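PDB 4OGG: protein DJ-1 homolog D from Arabidopsis thaliana, which belongs to the DJ-1/PfpI family, carrying two such domains in one chain, each built round a six-stranded beta sheet flanked by helices. Local coordinates for residues 25-30 with 371-376; 35-40 with 98-103; 50-53 with 57-60; 144-147 with 151-154; 326-331 with 336-341. All coordinates share one frame; numbering follows the deposited sequence.

Interaction 1: 25-30 with 371-376; sequences LQAFGI and EFVSQL
The backbones of Ala-27 and Ser-374 come close together, with 4.8 Å between Ala-27 CA and Ser-374 CA, where the last turn of helix 15-27 meets helix 369-380. The small side chain of Ala-27 is consistent with so near an approach. Ala-27 points its methyl at the second helix, and its CB lies 3.6 Å from CB of Val-373 and 3.7 Å from CG1 of the same valine. Val-373 therefore touches with its branch point as well as with one arm. That arm, CG1, stands opposite the valine's own backbone N (chi1 177°), and it also reaches toward the ring of Phe-28, 4.4 Å from CE1. The ring meets it obliquely. Beside the methyl, the carbonyl O of Ala-27 rests 3.7 Å from Ser-374 CB, a van der Waals contact.

A Schellman motif ends the first helix here: Gly-29 N bonds to Gln-26 O and Ile-30 N bonds to Leu-25 O at 3.0 Å. Gly-29 is its C-prime residue, with a phi of 91°. Phe-28 is the first residue to leave helical geometry, and its ring packs on Ile-180 and Val-184 of helix 176-186, Leu-221 and Val-384. Val-373 in turn packs on Ser-217.

Residues 25-30 belong to the first DJ-1/PfpI domain and residues 371-376 to the second, so this is a domain-domain joint. Its chemistry is almost wholly apolar: small, mostly buried side chains meet by van der Waals packing, with no polar bond between the two segments.

Interaction 2: 35-40 with 98-103; sequences VCPGKK and ASVVEL
Pro-37 and Val-100 cross obliquely, the pyrrolidine ring presenting its CB-CG side to a single methyl of the valine. CG2 of Val-100 is the atom that touches, 3.9 Å from Pro-37 CG and 4.2 Å from Pro-37 CB. With chi1 at 172°, the other methyl, CG1, takes the place opposite the backbone N, while CG2 lies beside that N and looks out from helix 98-110 to the proline. Ser-99, one residue earlier, stands at the border of the contact, its OG 4.3 Å from Pro-37 CB and no more than loosely apposed.

What presents the proline is a type II beta turn from Cys-36 to Lys-39, closed by Lys-39 N to Cys-36 O at 3.0 Å. Pro-37 and Gly-38 occupy its two corners, the glycine at a phi of 79°. The turn follows strand 30-35, the outermost of its sheet within this chain. Leu-94 of helix 90-94 also packs on Pro-37, and Leu-8 of strand 3-8 on Val-100, so the pair lies between the end of the sheet and the helices beside it.

The carbonyl O of Pro-37 also accepts a hydrogen bond from NE2 of Gln-249 of the second subunit. The rigid residue thus divides its chemistry, giving hydrocarbon to the helix of its own domain and a carbonyl to the neighbouring chain, and the loop is thereby shared between the fold and the subunit interface.

Interaction 3: 50-53 with 57-60; sequences HDFC and TYFE
The imidazole of His-50 is held at once over a face and at both nitrogens. Tyr-58 lays CE2 over the centre of one face, 3.2 Å above its plane; the two rings are inclined by 32°, so they meet obliquely rather than as a stack. At the edge, NE2 of His-50 donates to OE1 of Glu-60 at 2.7 Å, a nearly straight bond (165°) that lies in the ring plane and reaches the anti side of the carboxylate, somewhat out of its plane. ND1 is hydrogen-bonded to OZ2 of the modified cysteine at position 118. The second oxygen, Glu-60 OE2, makes a salt bridge with Arg-89.

Beneath these side chains runs a beta hairpin of strands 44-51 and 59-62. His-50 and Glu-60 form a non-hydrogen-bonded antiparallel pair, which sets them side by side. Asp-51 and Phe-59 form a hydrogen-bonded pair, with Asp-51 N to Phe-59 O at 3.2 Å and Phe-59 N to Asp-51 O at 3.0 Å. Nearer the loop, Phe-52 CE1 packs 3.9 Å from Tyr-58 CB, and a water accepts weakly from Cys-53 N while donating to Thr-57 O.

Tyr-58 is anchored at its far end by a hydrogen bond from OH to Glu-285 of the second subunit. With its rotation fixed by a bond at each nitrogen and one face covered, the histidine links the modified cysteine to a carboxylate-arginine pair beside the subunit interface.

Interaction 4: 144-147 with 151-154; sequences SLVA and KWVE
Trp-152 meets Leu-145 and Val-146 of helix 142-147 through two different parts of its side chain. Just before it, the backbone of Lys-151 bonds to Arg-133 and Cys-135, pairing strand 151-152 with strand 134-135 in parallel. Trp-152 then points its CB toward the helix, with CG opposite the backbone N (chi1 173°). Its CB receives CG2 of Val-146 at 3.5 Å, while the benzo end receives CD1 of Leu-145, 3.5 Å from CZ3. Both aliphatic chains cross the tryptophan at about a right angle and meet the ring obliquely. Val-153 also has a backbone bond to Cys-135. Glu-154 finally folds back on the indole: its backbone N lies 3.5 Å above one face, offset toward its rim, and its OE1 accepts from Trp-152 NE1 at 2.8 Å (162°). That oxygen sits in the indole plane, though the approach comes from well above the plane of the carboxylate.

Residues 134-152 thus form a small beta-alpha-beta unit, with helix 142-147 packed on its second strand. The contact itself is apolar, and the ring nitrogen is satisfied by Glu-154, so the bond to Glu-154 probably restrains the indole's rotation while CB and the benzo end pack on Val-146 and Leu-145.

Interaction 5: 326-331 with 336-341; sequences RKCTAY and LNVVLG
Val-338 touches residues 326-331 with both of its methyls, one for each of two residues. CG1 lies 3.5 Å from SG of Cys-328, and CG2 lies 4.1 Å from CB of Ala-330. With chi1 at -179°, CG1 stands opposite the valine's backbone N and CG2 beside it, which spreads the two arms along the run of residues 328-330. The sulfur comes to meet its methyl because Cys-328 holds SG between its own backbone N and carbonyl carbon (chi1 69°). Ala-330 points its methyl at the helix directly. The contact is therefore side chain on side chain, the closest pair of CA atoms, those of Cys-328 and Val-338, being 7.8 Å apart.

In the next shell, Leu-323, Leu-360 and Thr-362 pack on Cys-328, while Trp-345 touches both Ala-330 and Val-338. Thr-329, between the two contact residues, turns away from the helix; its OG1 bonds to Leu-346 O and its N to OG1 of Thr-362, which fixes the backbone from behind. On the helical side, Leu-340 N to Leu-336 O at 2.9 Å keeps the turn that presents Val-338, and Gly-341 N to Val-338 O at 3.0 Å lies at its end.

Strand 327-328, helix 335-340 and strand 344-345 make up a beta-alpha-beta unit of the second DJ-1/PfpI domain, the two strands running parallel. Val-338 faces the inside of this unit, towards Cys-328 and Ala-330, while Leu-336 and Leu-340 pack on Ala-126 and Ala-147 of the third subunit, and strand 360-362 of the six-stranded sheet lies against Cys-328.

How the interactions relate
Interaction 1 spans the longest stretch of chain among the five, joining the first DJ-1/PfpI domain to the second, and the other four nest inside the loop it closes. Interactions 2, 3 and 4 belong to the first domain; interaction 3 lies within the loop closed by interaction 2, and interaction 4 follows both. Their centres are 23 to 27 Å apart, and all three touch the second subunit. Interaction 5 lies in the second domain, on the other side of the chain's centre from interaction 4, with about 52 Å between their centres. Both join helix to strand in corresponding beta-alpha-beta units, consistent with two copies of the same family fold in one chain; interaction 5 meets the third subunit.

Interaction 1: 25-30 with 371-376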
# COMPACT_ATOMS: atom_id res chain seq x y z
N LEU C 25 -15.26 3.22 26.97
CA LEU C 25 -15.19 3.66 28.35
C LEU C 25 -15.77 5.06 28.50
O LEU C 25 -16.50 5.34 29.46
CB LEU C 25 -13.75 3.62 28.85
CG LEU C 25 -13.14 2.22 28.91
CD1 LEU C 25 -11.71 2.32 29.42
CD2 LEU C 25 -13.96 1.30 29.83
N GLN C 26 -15.46 5.94 27.55
CA GLN C 26 -16.00 7.29 27.60
C GLN C 26 -17.52 7.24 27.47
O GLN C 26 -18.24 7.95 28.18
CB GLN C 26 -15.41 8.15 26.48
CG GLN C 26 -14.00 8.63 26.78
CD GLN C 26 -13.46 9.53 25.70
OE1 GLN C 26 -13.01 9.07 24.65
NE2 GLN C 26 -13.50 10.83 25.95
N ALA C 27 -18.02 6.39 26.58
CA ALA C 27 -19.46 6.28 26.38
C ALA C 27 -20.14 5.85 27.68
O ALA C 27 -21.30 6.19 27.92
CB ALA C 27 -19.76 5.27 25.28
N PHE C 28 -19.41 5.12 28.51
CA PHE C 28 -19.95 4.63 29.77
C PHE C 28 -19.80 5.61 30.93
O PHE C 28 -20.08 5.26 32.08
CB PHE C 28 -19.30 3.30 30.15
CG PHE C 28 -19.41 2.24 29.08
CD1 PHE C 28 -20.40 2.31 28.11
CD2 PHE C 28 -18.52 1.17 29.07
CE1 PHE C 28 -20.51 1.32 27.13
CE2 PHE C 28 -18.63 0.18 28.10
CZ PHE C 28 -19.63 0.25 27.13
N GLY C 29 -19.34 6.82 30.63
CA GLY C 29 -19.19 7.83 31.65
C GLY C 29 -17.84 7.89 32.34
O GLY C 29 -17.72 8.47 33.41
N ILE C 30 -16.83 7.29 31.73
CA ILE C 30 -15.49 7.29 32.31
C ILE C 30 -14.61 8.30 31.59
O ILE C 30 -14.63 8.37 30.37
CB ILE C 30 -14.83 5.90 32.18
CG1 ILE C 30 -15.66 4.84 32.91
CG2 ILE C 30 -13.41 5.93 32.75
CD1 ILE C 30 -15.20 3.42 32.68
N GLU C 371 -20.47 9.87 22.46
CA GLU C 371 -21.83 10.40 22.57
C GLU C 371 -22.80 9.54 21.77
O GLU C 371 -23.96 9.38 22.16
CB GLU C 371 -21.89 11.85 22.08
CG GLU C 371 -21.10 12.82 22.96
CD GLU C 371 -21.47 14.27 22.72
OE1 GLU C 371 -20.81 15.15 23.32
OE2 GLU C 371 -22.42 14.54 21.96
N PHE C 372 -22.32 8.97 20.67
CA PHE C 372 -23.15 8.11 19.82
C PHE C 372 -23.65 6.93 20.65
O PHE C 372 -24.86 6.68 20.74
CB PHE C 372 -22.31 7.59 18.64
CG PHE C 372 -23.11 6.83 17.61
CD1 PHE C 372 -24.10 7.46 16.86
CD2 PHE C 372 -22.82 5.49 17.35
CE1 PHE C 372 -24.79 6.77 15.87
CE2 PHE C 372 -23.51 4.79 16.36
CZ PHE C 372 -24.50 5.43 15.61
N VAL C 373 -22.73 6.21 21.27
CA VAL C 373 -23.08 5.06 22.09
C VAL C 373 -23.84 5.49 23.35
O VAL C 373 -24.82 4.86 23.73
CB VAL C 373 -21.81 4.27 22.51
CG1 VAL C 373 -22.19 3.12 23.43
CG2 VAL C 373 -21.11 3.74 21.26
N SER C 374 -23.39 6.57 23.97
CA SER C 374 -24.02 7.08 25.18
C SER C 374 -25.49 7.44 24.95
O SER C 374 -26.36 7.08 25.75
CB SER C 374 -23.27 8.32 25.69
OG SER C 374 -23.85 8.82 26.89
N GLN C 375 -25.77 8.15 23.87
CA GLN C 375 -27.14 8.55 23.57
C GLN C 375 -28.01 7.36 23.17
O GLN C 375 -29.21 7.35 23.44
CB GLN C 375 -27.16 9.64 22.50
CG GLN C 375 -26.44 10.90 22.97
CD GLN C 375 -26.54 12.06 22.00
OE1 GLN C 375 -25.77 13.02 22.09
NE2 GLN C 375 -27.49 12.00 21.08
N LEU C 376 -27.41 6.35 22.54
CA LEU C 376 -28.17 5.17 22.17
C LEU C 376 -28.52 4.42 23.46
O LEU C 376 -29.62 3.89 23.61
CB LEU C 376 -27.35 4.26 21.25
CG LEU C 376 -27.95 2.88 20.97
CD1 LEU C 376 -29.37 3.01 20.42
CD2 LEU C 376 -27.06 2.14 19.97

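Interaction 2: 35-40 with 98-103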
# COMPACT_ATOMS: atom_id res chain seq x y z
N VAL C 35 -1.71 8.63 26.87
CA VAL C 35 -0.35 9.13 26.91
C VAL C 35 0.65 8.20 26.22
O VAL C 35 0.42 7.00 26.11
CB VAL C 35 0.12 9.33 28.37
CG1 VAL C 35 -0.78 10.34 29.07
CG2 VAL C 35 0.10 8.00 29.12
N CYS C 36 1.76 8.77 25.77
CA CYS C 36 2.82 8.01 25.12
C CYS C 36 4.12 8.64 25.58
O CYS C 36 4.29 9.86 25.49
CB CYS C 36 2.71 8.10 23.60
SG CYS C 36 4.09 7.28 22.73
N PRO C 37 5.07 7.83 26.07
CA PRO C 37 6.34 8.41 26.52
C PRO C 37 6.99 9.27 25.44
O PRO C 37 6.99 8.91 24.26
CB PRO C 37 7.18 7.18 26.88
CG PRO C 37 6.61 6.09 26.00
CD PRO C 37 5.12 6.35 26.11
N GLY C 38 7.53 10.41 25.85
CA GLY C 38 8.19 11.30 24.90
C GLY C 38 7.26 12.15 24.06
O GLY C 38 7.71 12.92 23.21
N LYS C 39 5.95 12.04 24.29
CA LYS C 39 4.98 12.82 23.53
C LYS C 39 4.06 13.60 24.45
O LYS C 39 3.89 13.24 25.61
CB LYS C 39 4.16 11.91 22.60
CG LYS C 39 5.02 11.19 21.57
CD LYS C 39 4.19 10.55 20.47
CE LYS C 39 5.12 9.93 19.42
NZ LYS C 39 4.39 9.45 18.21
N LYS C 40 3.47 14.66 23.92
CA LYS C 40 2.57 15.51 24.69
C LYS C 40 1.16 15.47 24.13
O LYS C 40 0.93 15.00 23.02
CB LYS C 40 3.07 16.95 24.68
CG LYS C 40 4.55 17.11 25.03
CD LYS C 40 4.95 18.58 25.06
CE LYS C 40 4.67 19.27 23.74
NZ LYS C 40 5.11 20.69 23.75
N ALA C 98 12.17 2.79 30.59
CA ALA C 98 12.22 2.90 32.05
C ALA C 98 11.00 3.55 32.69
O ALA C 98 10.41 3.00 33.63
CB ALA C 98 13.48 3.66 32.46
N SER C 99 10.63 4.73 32.21
CA SER C 99 9.49 5.46 32.76
C SER C 99 8.18 4.69 32.64
O SER C 99 7.28 4.85 33.47
CB SER C 99 9.35 6.81 32.05
OG SER C 99 9.19 6.64 30.65
N VAL C 100 8.07 3.85 31.61
CA VAL C 100 6.86 3.06 31.41
C VAL C 100 6.77 1.92 32.42
O VAL C 100 5.73 1.73 33.05
CB VAL C 100 6.80 2.49 29.98
CG1 VAL C 100 5.64 1.50 29.85
CG2 VAL C 100 6.62 3.63 28.98
N VAL C 101 7.85 1.16 32.58
CA VAL C 101 7.84 0.06 33.53
C VAL C 101 7.58 0.62 34.93
O VAL C 101 6.89 0.01 35.74
CB VAL C 101 9.18 -0.73 33.53
CG1 VAL C 101 9.42 -1.34 32.16
CG2 VAL C 101 10.32 0.19 33.90
N GLU C 102 8.15 1.80 35.20
CA GLU C 102 7.97 2.46 36.49
C GLU C 102 6.50 2.75 36.72
O GLU C 102 5.96 2.48 37.80
CB GLU C 102 8.75 3.77 36.52
CG GLU C 102 8.52 4.58 37.78
CD GLU C 102 8.65 6.07 37.54
OE1 GLU C 102 9.67 6.49 36.94
OE2 GLU C 102 7.74 6.82 37.94
N LEU C 103 5.85 3.31 35.70
CA LEU C 103 4.44 3.66 35.79
C LEU C 103 3.57 2.44 36.07
O LEU C 103 2.71 2.47 36.94
CB LEU C 103 3.99 4.35 34.49
CG LEU C 103 2.54 4.82 34.40
CD1 LEU C 103 2.42 5.89 33.32
CD2 LEU C 103 1.62 3.65 34.09

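Interaction 3: 50-53 with 57-60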
# COMPACT_ATOMS: atom_id res chain seq x y z
N HIS C 50 -3.87 -5.12 12.68
CA HIS C 50 -3.45 -6.51 12.70
C HIS C 50 -4.66 -7.37 12.39
O HIS C 50 -5.55 -7.54 13.22
CB HIS C 50 -2.84 -6.87 14.06
CG HIS C 50 -1.46 -6.33 14.25
ND1 HIS C 50 -0.74 -6.48 15.42
CD2 HIS C 50 -0.64 -5.65 13.40
CE1 HIS C 50 0.45 -5.93 15.28
NE2 HIS C 50 0.54 -5.42 14.06
N ASP C 51 -4.68 -7.88 11.17
CA ASP C 51 -5.79 -8.68 10.68
C ASP C 51 -5.41 -10.15 10.56
O ASP C 51 -4.27 -10.48 10.23
CB ASP C 51 -6.24 -8.15 9.32
CG ASP C 51 -7.73 -8.25 9.12
OD1 ASP C 51 -8.19 -7.94 8.00
OD2 ASP C 51 -8.43 -8.64 10.07
N PHE C 52 -6.38 -11.02 10.83
CA PHE C 52 -6.17 -12.46 10.75
C PHE C 52 -6.80 -12.98 9.47
O PHE C 52 -7.88 -13.58 9.48
CB PHE C 52 -6.80 -13.11 11.98
CG PHE C 52 -6.33 -12.53 13.28
CD1 PHE C 52 -5.04 -12.78 13.74
CD2 PHE C 52 -7.15 -11.68 14.01
CE1 PHE C 52 -4.58 -12.20 14.92
CE2 PHE C 52 -6.70 -11.09 15.19
CZ PHE C 52 -5.41 -11.35 15.65
N CYS C 53 -6.12 -12.73 8.36
CA CYS C 53 -6.60 -13.14 7.05
C CYS C 53 -6.52 -14.65 6.84
O CYS C 53 -7.53 -15.35 6.96
CB CYS C 53 -5.81 -12.41 5.97
SG CYS C 53 -5.80 -10.61 6.22
N THR C 57 0.30 -16.20 10.67
CA THR C 57 0.26 -15.16 11.68
C THR C 57 -0.45 -13.95 11.07
O THR C 57 -0.78 -13.96 9.88
CB THR C 57 1.68 -14.78 12.16
OG1 THR C 57 1.59 -13.89 13.28
CG2 THR C 57 2.47 -14.12 11.04
N TYR C 58 -0.69 -12.91 11.87
CA TYR C 58 -1.39 -11.73 11.37
C TYR C 58 -0.60 -10.89 10.37
O TYR C 58 0.63 -10.90 10.34
CB TYR C 58 -1.81 -10.83 12.54
CG TYR C 58 -0.66 -10.44 13.44
CD1 TYR C 58 -0.26 -11.28 14.49
CD2 TYR C 58 0.04 -9.26 13.24
CE1 TYR C 58 0.81 -10.94 15.31
CE2 TYR C 58 1.12 -8.91 14.05
CZ TYR C 58 1.50 -9.76 15.08
OH TYR C 58 2.57 -9.43 15.88
N PHE C 59 -1.35 -10.16 9.55
CA PHE C 59 -0.79 -9.26 8.55
C PHE C 59 -0.89 -7.86 9.14
O PHE C 59 -1.78 -7.61 9.96
CB PHE C 59 -1.62 -9.33 7.27
CG PHE C 59 -1.25 -8.30 6.24
CD1 PHE C 59 -0.02 -8.36 5.59
CD2 PHE C 59 -2.12 -7.27 5.92
CE1 PHE C 59 0.33 -7.41 4.63
CE2 PHE C 59 -1.78 -6.31 4.97
CZ PHE C 59 -0.55 -6.38 4.33
N GLU C 60 0.00 -6.96 8.75
CA GLU C 60 -0.05 -5.59 9.26
C GLU C 60 -0.04 -4.51 8.20
O GLU C 60 0.69 -4.60 7.21
CB GLU C 60 1.10 -5.32 10.24
CG GLU C 60 1.12 -3.85 10.74
CD GLU C 60 2.30 -3.53 11.64
OE1 GLU C 60 2.47 -4.20 12.67
OE2 GLU C 60 3.07 -2.59 11.31
O HOH W 1 -2.76 -13.21 8.03

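Interaction 4: 144-147 with 151-154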
# COMPACT_ATOMS: atom_id res chain seq x y z
N SER C 144 7.24 -15.57 27.48
CA SER C 144 7.77 -14.50 28.33
C SER C 144 7.03 -14.43 29.66
O SER C 144 7.65 -14.21 30.70
CB SER C 144 7.68 -13.15 27.61
OG SER C 144 6.34 -12.72 27.48
N LEU C 145 5.72 -14.60 29.63
CA LEU C 145 4.94 -14.54 30.86
C LEU C 145 5.28 -15.71 31.77
O LEU C 145 5.38 -15.55 32.99
CB LEU C 145 3.44 -14.52 30.54
CG LEU C 145 2.94 -13.18 29.99
CD1 LEU C 145 1.48 -13.29 29.57
CD2 LEU C 145 3.10 -12.10 31.05
N VAL C 146 5.45 -16.89 31.18
CA VAL C 146 5.81 -18.07 31.96
C VAL C 146 7.17 -17.82 32.59
O VAL C 146 7.39 -18.13 33.76
CB VAL C 146 5.86 -19.32 31.05
CG1 VAL C 146 6.48 -20.49 31.81
CG2 VAL C 146 4.46 -19.68 30.59
N ALA C 147 8.09 -17.26 31.81
CA ALA C 147 9.43 -16.97 32.29
C ALA C 147 9.39 -15.97 33.45
O ALA C 147 10.26 -15.99 34.32
CB ALA C 147 10.28 -16.41 31.16
N LYS C 151 1.09 -17.64 35.90
CA LYS C 151 0.34 -18.88 35.80
C LYS C 151 -0.36 -18.67 34.46
O LYS C 151 -1.48 -18.17 34.39
CB LYS C 151 -0.67 -18.99 36.94
CG LYS C 151 -0.00 -19.09 38.31
CD LYS C 151 -0.99 -19.49 39.38
CE LYS C 151 -0.28 -19.79 40.69
NZ LYS C 151 -1.19 -20.43 41.68
N TRP C 152 0.37 -19.02 33.41
CA TRP C 152 -0.09 -18.86 32.04
C TRP C 152 -1.35 -19.63 31.69
O TRP C 152 -1.52 -20.79 32.08
CB TRP C 152 1.05 -19.25 31.09
CG TRP C 152 0.68 -19.28 29.64
CD1 TRP C 152 0.64 -20.37 28.83
CD2 TRP C 152 0.30 -18.16 28.82
NE1 TRP C 152 0.26 -20.01 27.56
CE2 TRP C 152 0.05 -18.66 27.53
CE3 TRP C 152 0.15 -16.79 29.06
CZ2 TRP C 152 -0.34 -17.84 26.46
CZ3 TRP C 152 -0.24 -15.96 28.01
CH2 TRP C 152 -0.48 -16.49 26.72
N VAL C 153 -2.22 -18.97 30.94
CA VAL C 153 -3.47 -19.56 30.48
C VAL C 153 -3.50 -19.43 28.96
O VAL C 153 -3.88 -18.39 28.43
CB VAL C 153 -4.69 -18.84 31.09
CG1 VAL C 153 -5.98 -19.44 30.54
CG2 VAL C 153 -4.66 -18.94 32.61
N GLU C 154 -3.08 -20.48 28.28
CA GLU C 154 -3.07 -20.50 26.82
C GLU C 154 -4.46 -20.13 26.31
O GLU C 154 -5.45 -20.71 26.74
CB GLU C 154 -2.69 -21.90 26.33
CG GLU C 154 -2.42 -22.01 24.84
CD GLU C 154 -1.20 -21.23 24.40
OE1 GLU C 154 -0.17 -21.29 25.11
OE2 GLU C 154 -1.26 -20.56 23.35

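Interaction 5: 326-331 with 336-341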
# COMPACT_ATOMS: atom_id res chain seq x y z
N ARG C 326 -37.70 15.31 10.58
CA ARG C 326 -36.83 14.86 11.66
C ARG C 326 -35.57 15.70 11.74
O ARG C 326 -35.11 16.24 10.74
CB ARG C 326 -36.47 13.38 11.47
CG ARG C 326 -37.67 12.44 11.37
CD ARG C 326 -38.58 12.58 12.58
NE ARG C 326 -37.97 12.08 13.81
CZ ARG C 326 -37.89 10.80 14.15
NH1 ARG C 326 -38.40 9.87 13.35
NH2 ARG C 326 -37.31 10.45 15.28
N LYS C 327 -35.01 15.81 12.94
CA LYS C 327 -33.78 16.59 13.15
C LYS C 327 -32.62 15.62 13.30
O LYS C 327 -32.70 14.65 14.06
CB LYS C 327 -33.90 17.45 14.41
CG LYS C 327 -35.07 18.42 14.42
CD LYS C 327 -35.04 19.29 15.67
CE LYS C 327 -36.28 20.18 15.77
NZ LYS C 327 -37.53 19.38 15.93
N CYS C 328 -31.52 15.88 12.59
CA CYS C 328 -30.37 15.00 12.67
C CYS C 328 -29.11 15.60 12.05
O CYS C 328 -29.17 16.60 11.33
CB CYS C 328 -30.66 13.67 11.98
SG CYS C 328 -30.83 13.77 10.17
N THR C 329 -27.98 14.99 12.36
CA THR C 329 -26.71 15.43 11.82
C THR C 329 -26.16 14.26 11.00
O THR C 329 -26.81 13.22 10.88
CB THR C 329 -25.70 15.78 12.93
OG1 THR C 329 -24.55 16.42 12.35
CG2 THR C 329 -25.26 14.53 13.68
N ALA C 330 -24.98 14.44 10.42
CA ALA C 330 -24.34 13.41 9.62
C ALA C 330 -22.99 13.95 9.20
O ALA C 330 -22.62 15.06 9.58
CB ALA C 330 -25.19 13.10 8.39
N TYR C 331 -22.25 13.17 8.42
CA TYR C 331 -20.96 13.66 7.95
C TYR C 331 -21.29 14.96 7.22
O TYR C 331 -22.28 15.03 6.50
CB TYR C 331 -20.32 12.66 6.98
CG TYR C 331 -18.90 13.04 6.62
CD1 TYR C 331 -17.89 13.02 7.59
CD2 TYR C 331 -18.58 13.47 5.34
CE1 TYR C 331 -16.60 13.44 7.29
CE2 TYR C 331 -17.29 13.90 5.03
CZ TYR C 331 -16.31 13.89 6.01
OH TYR C 331 -15.04 14.33 5.72
N LEU C 336 -26.30 17.30 2.34
CA LEU C 336 -27.04 17.32 1.08
C LEU C 336 -28.15 16.28 1.12
O LEU C 336 -29.31 16.58 0.85
CB LEU C 336 -26.09 17.03 -0.09
CG LEU C 336 -26.71 16.78 -1.47
CD1 LEU C 336 -27.48 18.02 -1.92
CD2 LEU C 336 -25.61 16.43 -2.47
N ASN C 337 -27.77 15.05 1.47
CA ASN C 337 -28.70 13.94 1.55
C ASN C 337 -29.80 14.18 2.58
O ASN C 337 -30.98 13.94 2.31
CB ASN C 337 -27.94 12.66 1.90
CG ASN C 337 -26.89 12.31 0.87
OD1 ASN C 337 -27.18 11.71 -0.16
ND2 ASN C 337 -25.65 12.72 1.13
N VAL C 338 -29.42 14.66 3.76
CA VAL C 338 -30.38 14.92 4.83
C VAL C 338 -31.41 15.97 4.41
O VAL C 338 -32.61 15.74 4.52
CB VAL C 338 -29.67 15.41 6.11
CG1 VAL C 338 -30.70 15.66 7.21
CG2 VAL C 338 -28.65 14.38 6.56
N VAL C 339 -30.93 17.11 3.94
CA VAL C 339 -31.82 18.19 3.51
C VAL C 339 -32.69 17.75 2.34
O VAL C 339 -33.89 18.05 2.30
CB VAL C 339 -31.01 19.44 3.10
CG1 VAL C 339 -31.95 20.54 2.63
CG2 VAL C 339 -30.18 19.93 4.28
N LEU C 340 -32.10 17.03 1.39
CA LEU C 340 -32.86 16.55 0.24
C LEU C 340 -33.92 15.55 0.70
O LEU C 340 -34.90 15.31 -0.00
CB LEU C 340 -31.94 15.88 -0.78
CG LEU C 340 -31.11 16.81 -1.68
CD1 LEU C 340 -30.25 15.98 -2.62
CD2 LEU C 340 -32.04 17.72 -2.48
N GLY C 341 -33.70 14.98 1.88
CA GLY C 341 -34.64 14.01 2.42
C GLY C 341 -35.77 14.64 3.21
O GLY C 341 -36.67 13.95 3.68